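Local coordinates for protein oxidoreductase, 2OG-Fe(II) oxygenase family (Burkholderia pseudomallei, PDB 6N1F) that binds a single iron ion and probably acts as an oxidoreductase of the 2-oxoglutarate- and iron-dependent oxygenase family, with an unidentified substrate, at residues A[49-54]-A[198-203]; A[71-76]-A[104-109]; A[88-93]-A[140-145]; A[168-173]-A[222-227]. All coordinates share one frame; numbering follows the deposited sequence.

Contact 1 (A[49-54]-A[198-203])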
# COMPACT_ATOMS: atom_id res chain seq x y z
N VAL A 49 -9.80 -0.48 4.44
CA VAL A 49 -10.83 -0.62 3.42
C VAL A 49 -10.17 -1.08 2.13
O VAL A 49 -9.05 -0.68 1.82
CB VAL A 49 -11.61 0.70 3.25
CG1 VAL A 49 -10.68 1.80 2.71
CG2 VAL A 49 -12.79 0.50 2.35
N MSE A 50 -10.86 -1.96 1.40
CA MSE A 50 -10.42 -2.45 0.08
C MSE A 50 -11.33 -1.90 -1.00
O MSE A 50 -12.55 -2.11 -0.97
CB MSE A 50 -10.41 -3.99 0.02
CG MSE A 50 -9.90 -4.54 -1.29
SE MSE A 50 -9.41 -6.42 -1.08
CE MSE A 50 -11.17 -7.18 -0.62
N LEU A 51 -10.75 -1.22 -1.97
CA LEU A 51 -11.56 -0.63 -3.02
C LEU A 51 -11.59 -1.57 -4.23
O LEU A 51 -10.59 -2.23 -4.53
CB LEU A 51 -10.99 0.72 -3.43
CG LEU A 51 -10.62 1.63 -2.25
CD1 LEU A 51 -9.83 2.86 -2.73
CD2 LEU A 51 -11.85 2.05 -1.46
N PRO A 52 -12.71 -1.68 -4.95
CA PRO A 52 -12.75 -2.60 -6.09
C PRO A 52 -12.06 -1.99 -7.30
O PRO A 52 -11.93 -0.77 -7.44
CB PRO A 52 -14.25 -2.77 -6.35
CG PRO A 52 -14.87 -1.49 -5.86
CD PRO A 52 -13.98 -0.98 -4.73
N ALA A 53 -11.60 -2.87 -8.18
CA ALA A 53 -11.11 -2.42 -9.48
C ALA A 53 -12.30 -1.92 -10.31
O ALA A 53 -13.32 -2.61 -10.39
CB ALA A 53 -10.41 -3.58 -10.19
N TYR A 54 -12.19 -0.74 -10.92
CA TYR A 54 -11.03 0.11 -10.97
C TYR A 54 -11.37 1.52 -10.51
O TYR A 54 -11.24 2.47 -11.28
CB TYR A 54 -10.50 0.15 -12.41
CG TYR A 54 -10.08 -1.21 -12.92
CD1 TYR A 54 -8.78 -1.65 -12.77
CD2 TYR A 54 -10.99 -2.05 -13.56
CE1 TYR A 54 -8.37 -2.88 -13.23
CE2 TYR A 54 -10.60 -3.30 -14.03
CZ TYR A 54 -9.28 -3.70 -13.86
OH TYR A 54 -8.87 -4.92 -14.32
N GLY A 198 -6.01 -5.07 -9.50
CA GLY A 198 -6.71 -3.81 -9.61
C GLY A 198 -7.36 -3.32 -8.34
O GLY A 198 -7.77 -2.15 -8.30
N THR A 199 -7.48 -4.15 -7.30
CA THR A 199 -7.98 -3.63 -6.04
C THR A 199 -6.89 -2.82 -5.34
O THR A 199 -5.70 -2.95 -5.61
CB THR A 199 -8.46 -4.74 -5.09
OG1 THR A 199 -7.35 -5.54 -4.67
CG2 THR A 199 -9.53 -5.62 -5.74
N VAL A 200 -7.33 -1.99 -4.40
CA VAL A 200 -6.49 -1.06 -3.67
C VAL A 200 -6.91 -1.12 -2.20
O VAL A 200 -8.09 -0.96 -1.88
CB VAL A 200 -6.64 0.38 -4.21
CG1 VAL A 200 -5.84 1.35 -3.37
CG2 VAL A 200 -6.22 0.44 -5.68
N ILE A 201 -5.95 -1.37 -1.32
CA ILE A 201 -6.20 -1.40 0.11
C ILE A 201 -5.66 -0.09 0.69
O ILE A 201 -4.58 0.37 0.31
CB ILE A 201 -5.55 -2.64 0.76
CG1 ILE A 201 -6.22 -3.91 0.21
CG2 ILE A 201 -5.66 -2.61 2.32
CD1 ILE A 201 -5.53 -5.26 0.57
N VAL A 202 -6.46 0.55 1.54
CA VAL A 202 -6.04 1.73 2.29
C VAL A 202 -6.15 1.36 3.75
O VAL A 202 -7.17 0.81 4.18
CB VAL A 202 -6.90 2.96 1.97
CG1 VAL A 202 -6.36 4.18 2.71
CG2 VAL A 202 -6.93 3.22 0.47
N THR A 203 -5.09 1.59 4.51
CA THR A 203 -5.13 1.15 5.90
C THR A 203 -4.38 2.15 6.77
O THR A 203 -3.44 2.81 6.32
CB THR A 203 -4.57 -0.29 6.05
OG1 THR A 203 -4.61 -0.66 7.43
CG2 THR A 203 -3.15 -0.40 5.55
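The backbone N-H of L51 runs almost straight into the carbonyl of V200, with L51 N 2.7 Å from V200 O, 176° at the hydrogen and the donor in the carbonyl plane. The return bond, V200 N to L51 O, is longer at 3.3 Å and its donor is tilted from the plane of the L51 carbonyl; beyond it P52, which has no N-H to offer, ends the strand. V49 and V202 form the second hydrogen-bonded pair, closed in both directions.

V49, L51, V200 and V202 share one face of the sheet. V49 sets CG1 between its own backbone N and carbonyl carbon (chi1 65°), which lays that methyl 4.0 Å from V202 CB. L51 is long enough for CD1 to reach V200 directly across, 4.3 Å from its CB, and V202 CG2 diagonally. Helices 36-45 and 120-130 cover V49, L51 and V202, branched residues that suit a buried sheet. On the other face the selenomethionine M50 runs out to its selenium before bending, and its CG lies across I201 CG1 at 4.0 Å.

Past the strand the chains stay together. G198 suits its place because its phi is positive (84°) and A53 CB and Y54 CE1 fill the side where a side chain would stand; Y54 CE1 is 4.1 Å from G198 CA. T199 OG1 is hydrogen-bonded to the backbone oxygen of A196. The side chain of I201 is about 10 Å from the bound iron ion. This is an antiparallel edge pairing in the helix-backed larger sheet of the double-stranded beta-helix (jelly-roll) fold of 2-oxoglutarate oxygenases.

Contact 2 (A[71-76]-A[104-109])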
# COMPACT_ATOMS: atom_id res chain seq x y z
N ARG A 71 10.60 -1.98 -15.85
CA ARG A 71 11.87 -1.37 -16.24
C ARG A 71 12.78 -1.06 -15.06
O ARG A 71 13.95 -0.73 -15.27
CB ARG A 71 11.62 -0.08 -17.02
CG ARG A 71 10.77 -0.24 -18.29
CD ARG A 71 10.95 0.97 -19.20
NE ARG A 71 10.30 0.81 -20.50
CZ ARG A 71 10.82 0.14 -21.53
NH1 ARG A 71 12.01 -0.44 -21.44
NH2 ARG A 71 10.14 0.06 -22.67
N LEU A 72 12.27 -1.15 -13.84
CA LEU A 72 13.02 -0.76 -12.65
C LEU A 72 14.00 -1.86 -12.23
O LEU A 72 13.80 -3.04 -12.55
CB LEU A 72 12.06 -0.46 -11.51
CG LEU A 72 11.14 0.73 -11.77
CD1 LEU A 72 10.23 0.96 -10.57
CD2 LEU A 72 11.98 1.95 -12.03
N PRO A 73 15.07 -1.49 -11.53
CA PRO A 73 15.98 -2.50 -10.98
C PRO A 73 15.37 -3.21 -9.77
O PRO A 73 14.73 -2.60 -8.91
CB PRO A 73 17.22 -1.69 -10.58
CG PRO A 73 16.70 -0.33 -10.33
CD PRO A 73 15.60 -0.12 -11.34
N GLU A 74 15.60 -4.51 -9.71
CA GLU A 74 15.03 -5.38 -8.70
C GLU A 74 16.13 -5.84 -7.75
O GLU A 74 17.24 -6.15 -8.19
CB GLU A 74 14.35 -6.58 -9.37
CG GLU A 74 13.30 -7.27 -8.55
CD GLU A 74 12.43 -8.19 -9.39
OE1 GLU A 74 11.19 -8.07 -9.32
OE2 GLU A 74 13.00 -9.04 -10.12
N GLU A 75 15.83 -5.86 -6.46
CA GLU A 75 16.78 -6.33 -5.46
C GLU A 75 16.07 -7.27 -4.49
O GLU A 75 14.88 -7.10 -4.20
CB GLU A 75 17.42 -5.16 -4.69
CG GLU A 75 16.46 -4.37 -3.81
CD GLU A 75 16.84 -2.90 -3.69
OE1 GLU A 75 17.28 -2.31 -4.70
OE2 GLU A 75 16.71 -2.34 -2.58
N PRO A 76 16.78 -8.28 -3.99
CA PRO A 76 16.15 -9.22 -3.06
C PRO A 76 16.04 -8.64 -1.66
O PRO A 76 16.88 -7.85 -1.22
CB PRO A 76 17.11 -10.42 -3.10
CG PRO A 76 18.44 -9.81 -3.37
CD PRO A 76 18.19 -8.60 -4.24
N LEU A 104 13.56 10.46 -4.13
CA LEU A 104 13.30 9.73 -5.37
C LEU A 104 14.52 8.91 -5.74
O LEU A 104 15.66 9.36 -5.60
CB LEU A 104 12.98 10.71 -6.50
CG LEU A 104 11.54 10.96 -6.95
CD1 LEU A 104 11.52 11.96 -8.08
CD2 LEU A 104 10.90 9.65 -7.38
N VAL A 105 14.28 7.69 -6.23
CA VAL A 105 15.35 6.79 -6.66
C VAL A 105 14.89 6.07 -7.92
O VAL A 105 13.70 6.00 -8.23
CB VAL A 105 15.74 5.75 -5.58
CG1 VAL A 105 16.21 6.43 -4.31
CG2 VAL A 105 14.58 4.80 -5.29
N ASN A 106 15.87 5.51 -8.64
CA ASN A 106 15.62 4.75 -9.87
C ASN A 106 14.95 5.60 -10.95
O ASN A 106 14.07 5.13 -11.67
CB ASN A 106 14.81 3.50 -9.59
CG ASN A 106 15.59 2.49 -8.81
OD1 ASN A 106 16.82 2.51 -8.84
ND2 ASN A 106 14.91 1.62 -8.08
N LEU A 107 15.37 6.86 -11.07
CA LEU A 107 14.88 7.72 -12.14
C LEU A 107 15.22 7.12 -13.51
O LEU A 107 16.16 6.34 -13.63
CB LEU A 107 15.49 9.12 -12.00
CG LEU A 107 15.02 9.90 -10.77
CD1 LEU A 107 15.94 11.08 -10.48
CD2 LEU A 107 13.60 10.37 -10.97
N PRO A 108 14.46 7.49 -14.56
CA PRO A 108 13.34 8.43 -14.62
C PRO A 108 11.96 7.79 -14.44
O PRO A 108 10.99 8.50 -14.16
CB PRO A 108 13.46 9.00 -16.03
CG PRO A 108 13.90 7.81 -16.83
CD PRO A 108 14.79 6.98 -15.91
N HIS A 109 11.86 6.47 -14.60
CA HIS A 109 10.54 5.84 -14.63
C HIS A 109 9.86 5.88 -13.27
O HIS A 109 8.63 5.91 -13.19
CB HIS A 109 10.66 4.41 -15.15
CG HIS A 109 11.31 4.32 -16.49
ND1 HIS A 109 10.77 4.90 -17.62
CD2 HIS A 109 12.48 3.75 -16.88
CE1 HIS A 109 11.56 4.67 -18.65
NE2 HIS A 109 12.61 3.98 -18.23
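R71 starts with CG beside its backbone N (chi1 -58°) and then runs extended to NE, a course that carries its methylene CD over one face of the H109 imidazole. H109 leans out with a similar first torsion, -56°, and presents that face. The result is a CH-pi contact, with R71 CD 3.8 Å from the centroid of the H109 ring and somewhat off its centre. P108 CG backs the opposite face at a looser distance, so the ring lies between an aliphatic chain and a proline.

Two surface connections meet here, away from the iron, at the edge of the larger sheet of the double-stranded beta-helix: the link from helix 59-70 to the outermost strand 75-76, and the loop from strand 103-104 into helix 109-117. A cis peptide before P108 helps bend that loop.

N106 adopts the left-handed backbone region (phi 61°), which asparagine tolerates well, and the CG-CD edge of the P73 ring lies over the face of its amide, P73 CG 3.2 Å from N106 OD1. The amide nitrogen is engaged by the backbone oxygen of R92, which helps set the rotation of the group. L72 fills the ground between N106 and H109, which suits an apolar leucine: its CD2 packs 4.0 Å from N106 CB and 4.2 Å from H109 CB, beside the N106 carbonyl oxygen, and the side chain also rests on I93.

Contact 3 (A[88-93]-A[140-145])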
# COMPACT_ATOMS: atom_id res chain seq x y z
N ILE A 88 11.28 -12.56 -1.74
CA ILE A 88 10.62 -11.30 -2.05
C ILE A 88 11.62 -10.41 -2.76
O ILE A 88 12.75 -10.23 -2.30
CB ILE A 88 10.08 -10.62 -0.78
CG1 ILE A 88 9.01 -11.48 -0.15
CG2 ILE A 88 9.51 -9.28 -1.12
CD1 ILE A 88 8.32 -10.84 1.00
N TYR A 89 11.20 -9.86 -3.91
CA TYR A 89 12.03 -8.97 -4.71
C TYR A 89 11.36 -7.60 -4.78
O TYR A 89 10.16 -7.51 -5.06
CB TYR A 89 12.26 -9.54 -6.11
CG TYR A 89 13.22 -10.70 -6.12
CD1 TYR A 89 14.58 -10.51 -6.33
CD2 TYR A 89 12.78 -12.00 -5.89
CE1 TYR A 89 15.47 -11.56 -6.34
CE2 TYR A 89 13.66 -13.06 -5.88
CZ TYR A 89 15.00 -12.84 -6.11
OH TYR A 89 15.87 -13.91 -6.10
N VAL A 90 12.14 -6.55 -4.52
CA VAL A 90 11.62 -5.20 -4.30
C VAL A 90 12.19 -4.27 -5.37
O VAL A 90 13.40 -4.28 -5.63
CB VAL A 90 11.97 -4.71 -2.88
CG1 VAL A 90 11.54 -3.27 -2.68
CG2 VAL A 90 11.28 -5.59 -1.85
N ARG A 91 11.31 -3.49 -5.99
CA ARG A 91 11.68 -2.44 -6.94
C ARG A 91 11.35 -1.09 -6.32
O ARG A 91 10.18 -0.72 -6.23
CB ARG A 91 10.95 -2.62 -8.27
CG ARG A 91 11.59 -3.64 -9.16
CD ARG A 91 10.60 -4.24 -10.12
NE ARG A 91 11.27 -4.92 -11.22
CZ ARG A 91 10.65 -5.66 -12.14
NH1 ARG A 91 9.34 -5.82 -12.07
NH2 ARG A 91 11.34 -6.23 -13.12
N ARG A 92 12.37 -0.38 -5.87
CA ARG A 92 12.14 0.85 -5.13
C ARG A 92 11.82 2.01 -6.07
O ARG A 92 12.41 2.15 -7.15
CB ARG A 92 13.35 1.18 -4.27
CG ARG A 92 13.74 0.04 -3.39
CD ARG A 92 14.58 0.49 -2.21
NE ARG A 92 15.01 -0.68 -1.44
CZ ARG A 92 14.24 -1.30 -0.56
NH1 ARG A 92 13.01 -0.87 -0.31
NH2 ARG A 92 14.71 -2.36 0.09
N ILE A 93 10.85 2.81 -5.67
CA ILE A 93 10.50 4.05 -6.35
C ILE A 93 10.89 5.26 -5.51
O ILE A 93 11.52 6.20 -6.00
CB ILE A 93 8.99 4.07 -6.68
CG1 ILE A 93 8.70 3.13 -7.85
CG2 ILE A 93 8.52 5.49 -6.98
CD1 ILE A 93 7.40 2.29 -7.72
N ARG A 140 7.24 7.15 0.85
CA ARG A 140 7.91 5.90 0.51
C ARG A 140 7.02 5.17 -0.47
O ARG A 140 5.79 5.26 -0.38
CB ARG A 140 8.18 5.06 1.77
CG ARG A 140 8.67 3.66 1.49
CD ARG A 140 9.15 2.96 2.75
NE ARG A 140 9.55 1.59 2.48
CZ ARG A 140 10.31 0.85 3.29
NH1 ARG A 140 10.75 1.37 4.43
NH2 ARG A 140 10.63 -0.40 2.96
N CYS A 141 7.63 4.45 -1.40
CA CYS A 141 6.89 3.81 -2.48
C CYS A 141 7.76 2.74 -3.12
O CYS A 141 8.91 3.01 -3.48
CB CYS A 141 6.45 4.84 -3.52
SG CYS A 141 5.56 4.15 -4.93
N GLN A 142 7.22 1.53 -3.26
CA GLN A 142 7.98 0.43 -3.84
C GLN A 142 7.03 -0.65 -4.35
O GLN A 142 5.87 -0.73 -3.94
CB GLN A 142 8.98 -0.16 -2.82
CG GLN A 142 8.29 -0.91 -1.68
CD GLN A 142 9.20 -1.19 -0.52
OE1 GLN A 142 9.82 -0.28 0.03
NE2 GLN A 142 9.30 -2.47 -0.14
N ILE A 143 7.55 -1.48 -5.25
CA ILE A 143 6.85 -2.66 -5.76
C ILE A 143 7.42 -3.87 -5.04
O ILE A 143 8.64 -4.10 -5.07
CB ILE A 143 7.02 -2.81 -7.29
CG1 ILE A 143 6.70 -1.51 -8.03
CG2 ILE A 143 6.13 -3.90 -7.80
CD1 ILE A 143 5.24 -1.29 -8.20
N ASN A 144 6.55 -4.65 -4.39
CA ASN A 144 6.94 -5.89 -3.71
C ASN A 144 6.48 -7.06 -4.55
O ASN A 144 5.27 -7.22 -4.78
CB ASN A 144 6.33 -5.99 -2.32
CG ASN A 144 6.94 -5.02 -1.36
OD1 ASN A 144 8.04 -4.51 -1.59
ND2 ASN A 144 6.23 -4.75 -0.28
N ARG A 145 7.42 -7.90 -4.97
CA ARG A 145 7.11 -9.09 -5.74
C ARG A 145 7.34 -10.32 -4.86
O ARG A 145 8.49 -10.70 -4.59
CB ARG A 145 7.95 -9.12 -7.01
CG ARG A 145 7.72 -10.34 -7.88
CD ARG A 145 8.45 -10.18 -9.19
NE ARG A 145 8.77 -11.47 -9.79
CZ ARG A 145 9.94 -12.07 -9.67
NH1 ARG A 145 10.92 -11.50 -8.97
NH2 ARG A 145 10.14 -13.25 -10.24
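R91 and I143 exchange both of their backbone bonds, R91 N to I143 O and I143 N to R91 O, as do Y89 and R145 further along the antiparallel ladder. At the other end I93 N still donates to C141 O at 2.9 Å, although the chain turns a corner there. I93 CD1 meets C141 SG and I143 CG1, an apolar patch under helix 109-117.

The polar face centres on Q142. R140 grips Q142 OE1 side-on with two nitrogens, NE at 3.1 Å and NH2 at 3.0 Å, both from the same face of the amide. Q142 NE2 gives its hydrogen to N144 OD1 at 2.8 Å, nearly straight (172°), in the amide plane and on a lone pair. Glutamine suits this position because it can accept at one end and donate at the other; its first torsion (69°) sets the chain between backbone N and carbonyl carbon. From the partner strand, R92 NH1 comes to 3.3 Å from Q142 OE1, while V90 CG1 lies over one face of the R92 guanidinium.

Outer partners serve other charges. R92 NE makes a salt bridge with E75 and R91 NH1 bonds to Q69, whereas R145, its NH1 alongside Y89 CD2 at 3.6 Å, makes weak, long ion pairs with E74 and E218.

R92 NH1 and R140 NH2 are only 4.1 Å apart, a proximity of like charges that E75 and the amide oxygen probably offset. Bonded at both ends, the amide has its rotation fixed, and it probably helps orient N144, whose side chain lies about 7 Å from the iron.

Contact 4 (A[168-173]-A[222-227])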
# COMPACT_ATOMS: atom_id res chain seq x y z
N VAL A 168 -1.12 2.72 1.31
CA VAL A 168 -1.92 2.41 0.14
C VAL A 168 -1.23 1.28 -0.61
O VAL A 168 -0.01 1.30 -0.79
CB VAL A 168 -2.12 3.62 -0.80
CG1 VAL A 168 -2.98 3.23 -1.96
CG2 VAL A 168 -2.77 4.76 -0.04
N VAL A 169 -2.01 0.29 -1.04
CA VAL A 169 -1.49 -0.90 -1.69
C VAL A 169 -2.33 -1.20 -2.91
O VAL A 169 -3.54 -1.46 -2.78
CB VAL A 169 -1.47 -2.12 -0.76
CG1 VAL A 169 -0.78 -3.26 -1.46
CG2 VAL A 169 -0.76 -1.76 0.51
N ILE A 170 -1.71 -1.21 -4.07
CA ILE A 170 -2.36 -1.51 -5.34
C ILE A 170 -1.95 -2.91 -5.75
O ILE A 170 -0.75 -3.20 -5.83
CB ILE A 170 -1.95 -0.51 -6.42
CG1 ILE A 170 -2.14 0.92 -5.91
CG2 ILE A 170 -2.74 -0.75 -7.71
CD1 ILE A 170 -1.74 1.94 -6.95
N GLN A 171 -2.93 -3.77 -6.03
CA GLN A 171 -2.62 -5.16 -6.35
C GLN A 171 -2.41 -5.27 -7.85
O GLN A 171 -3.34 -5.04 -8.64
CB GLN A 171 -3.72 -6.12 -5.90
CG GLN A 171 -3.37 -7.61 -6.10
CD GLN A 171 -2.11 -8.04 -5.35
OE1 GLN A 171 -1.34 -8.88 -5.83
NE2 GLN A 171 -1.89 -7.45 -4.18
N LEU A 172 -1.20 -5.63 -8.23
CA LEU A 172 -0.84 -5.84 -9.62
C LEU A 172 -0.70 -7.30 -9.95
O LEU A 172 -0.37 -7.64 -11.09
CB LEU A 172 0.46 -5.10 -9.94
CG LEU A 172 0.41 -3.58 -9.81
CD1 LEU A 172 1.78 -2.97 -10.07
CD2 LEU A 172 -0.64 -2.99 -10.76
N GLY A 173 -0.94 -8.17 -8.99
CA GLY A 173 -0.75 -9.59 -9.22
C GLY A 173 -1.93 -10.18 -9.96
O GLY A 173 -3.06 -10.10 -9.48
N LEU A 222 1.98 -2.62 -5.49
CA LEU A 222 2.58 -1.30 -5.31
C LEU A 222 2.17 -0.76 -3.94
O LEU A 222 0.98 -0.59 -3.67
CB LEU A 222 2.12 -0.34 -6.43
CG LEU A 222 2.93 0.93 -6.65
CD1 LEU A 222 2.46 1.57 -7.94
CD2 LEU A 222 2.79 1.91 -5.53
N VAL A 223 3.16 -0.44 -3.11
CA VAL A 223 2.92 -0.04 -1.73
C VAL A 223 3.48 1.37 -1.55
O VAL A 223 4.61 1.65 -1.95
CB VAL A 223 3.58 -1.03 -0.74
CG1 VAL A 223 3.44 -0.53 0.67
CG2 VAL A 223 2.97 -2.40 -0.88
N TYR A 224 2.69 2.26 -0.94
CA TYR A 224 3.24 3.57 -0.61
C TYR A 224 2.63 4.10 0.67
O TYR A 224 1.59 3.62 1.13
CB TYR A 224 3.09 4.59 -1.75
CG TYR A 224 1.71 4.84 -2.36
CD1 TYR A 224 1.05 6.05 -2.18
CD2 TYR A 224 1.12 3.90 -3.20
CE1 TYR A 224 -0.19 6.30 -2.78
CE2 TYR A 224 -0.12 4.13 -3.80
CZ TYR A 224 -0.77 5.33 -3.59
OH TYR A 224 -1.99 5.54 -4.18
N PHE A 225 3.29 5.12 1.22
CA PHE A 225 3.02 5.59 2.57
C PHE A 225 2.81 7.10 2.57
O PHE A 225 3.56 7.84 1.93
CB PHE A 225 4.17 5.19 3.50
CG PHE A 225 4.39 3.70 3.57
CD1 PHE A 225 3.79 2.94 4.56
CD2 PHE A 225 5.18 3.06 2.63
CE1 PHE A 225 3.98 1.58 4.62
CE2 PHE A 225 5.38 1.70 2.68
CZ PHE A 225 4.77 0.95 3.68
N TYR A 226 1.79 7.54 3.30
CA TYR A 226 1.38 8.93 3.36
C TYR A 226 1.67 9.50 4.74
O TYR A 226 1.38 8.86 5.76
CB TYR A 226 -0.12 9.07 3.07
CG TYR A 226 -0.55 9.21 1.63
CD1 TYR A 226 -0.26 10.36 0.90
CD2 TYR A 226 -1.29 8.22 1.00
CE1 TYR A 226 -0.68 10.52 -0.41
CE2 TYR A 226 -1.71 8.36 -0.32
CZ TYR A 226 -1.40 9.52 -1.02
OH TYR A 226 -1.80 9.68 -2.32
N SER A 227 2.23 10.70 4.77
CA SER A 227 2.46 11.45 6.00
C SER A 227 2.16 12.92 5.73
O SER A 227 2.30 13.39 4.60
CB SER A 227 3.91 11.29 6.48
OG SER A 227 4.18 12.08 7.64
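Strands 168-171 and 222-227 run antiparallel, 169° between their directions, with V168 and Y224, then I170 and L222, each closed by a mutual pair of backbone hydrogen bonds.

V168 and Y224 carry the side-chain contact. The Y224 first torsion of 53° places CG between backbone N and carbonyl carbon, and this turns the ring back over its cross-strand neighbour. V168 CB then sits over a face of the Y224 ring, 3.7 Å from its centroid, in a CH-pi contact. The valine's CG1 continues outward to 3.4 Å from Y224 OH, while CG2 points at the edge of the second tyrosine, 3.8 Å from Y226 CE2. A beta-branched residue is apt here, since its two methyls serve two different rings.

These are middle strands of the larger sheet of the double-stranded beta-helix, at the centre of the chain. Their V168 and Y224 face is packed against helices: L117 of helix 109-117 touches I170, L222 and Y224, and F130 meets the Y226 ring edge to face, in a T-shape. I170 approaches the Y224 ring edge, with CD1 4.2 Å from Y224 CE2, and its CB rests 4.1 Å from L222 CB.

On the other face V169 and V223 lie side by side, V169 CG1 3.9 Å from V223 CG2. Compact valines suit this surface, which looks toward the metal: the V223 side chain is about 6 Å from the iron held by H155, D157 and H209.

From the N terminus, contact 1 opens at 49-54 and closes only at 198-203, joining one outermost strand of the large sheet to its neighbour. Contacts 2 and 3 both lie within that long excursion and cross each other: 71-76 opens, 88-93 opens, then 104-109 closes the first and 140-145 the second. Contact 2 ties the other sheet edge to the loop before helix 109-117, and contact 3 pairs strands 88-92 and 137-147. Contact 4 opens at 168-173, before contact 1 closes, and ends at 222-227, so these two cross. Its strands fill the middle, 166-171 bonding to 200-204 and 218-227 to 137-147, which makes the sheet continuous.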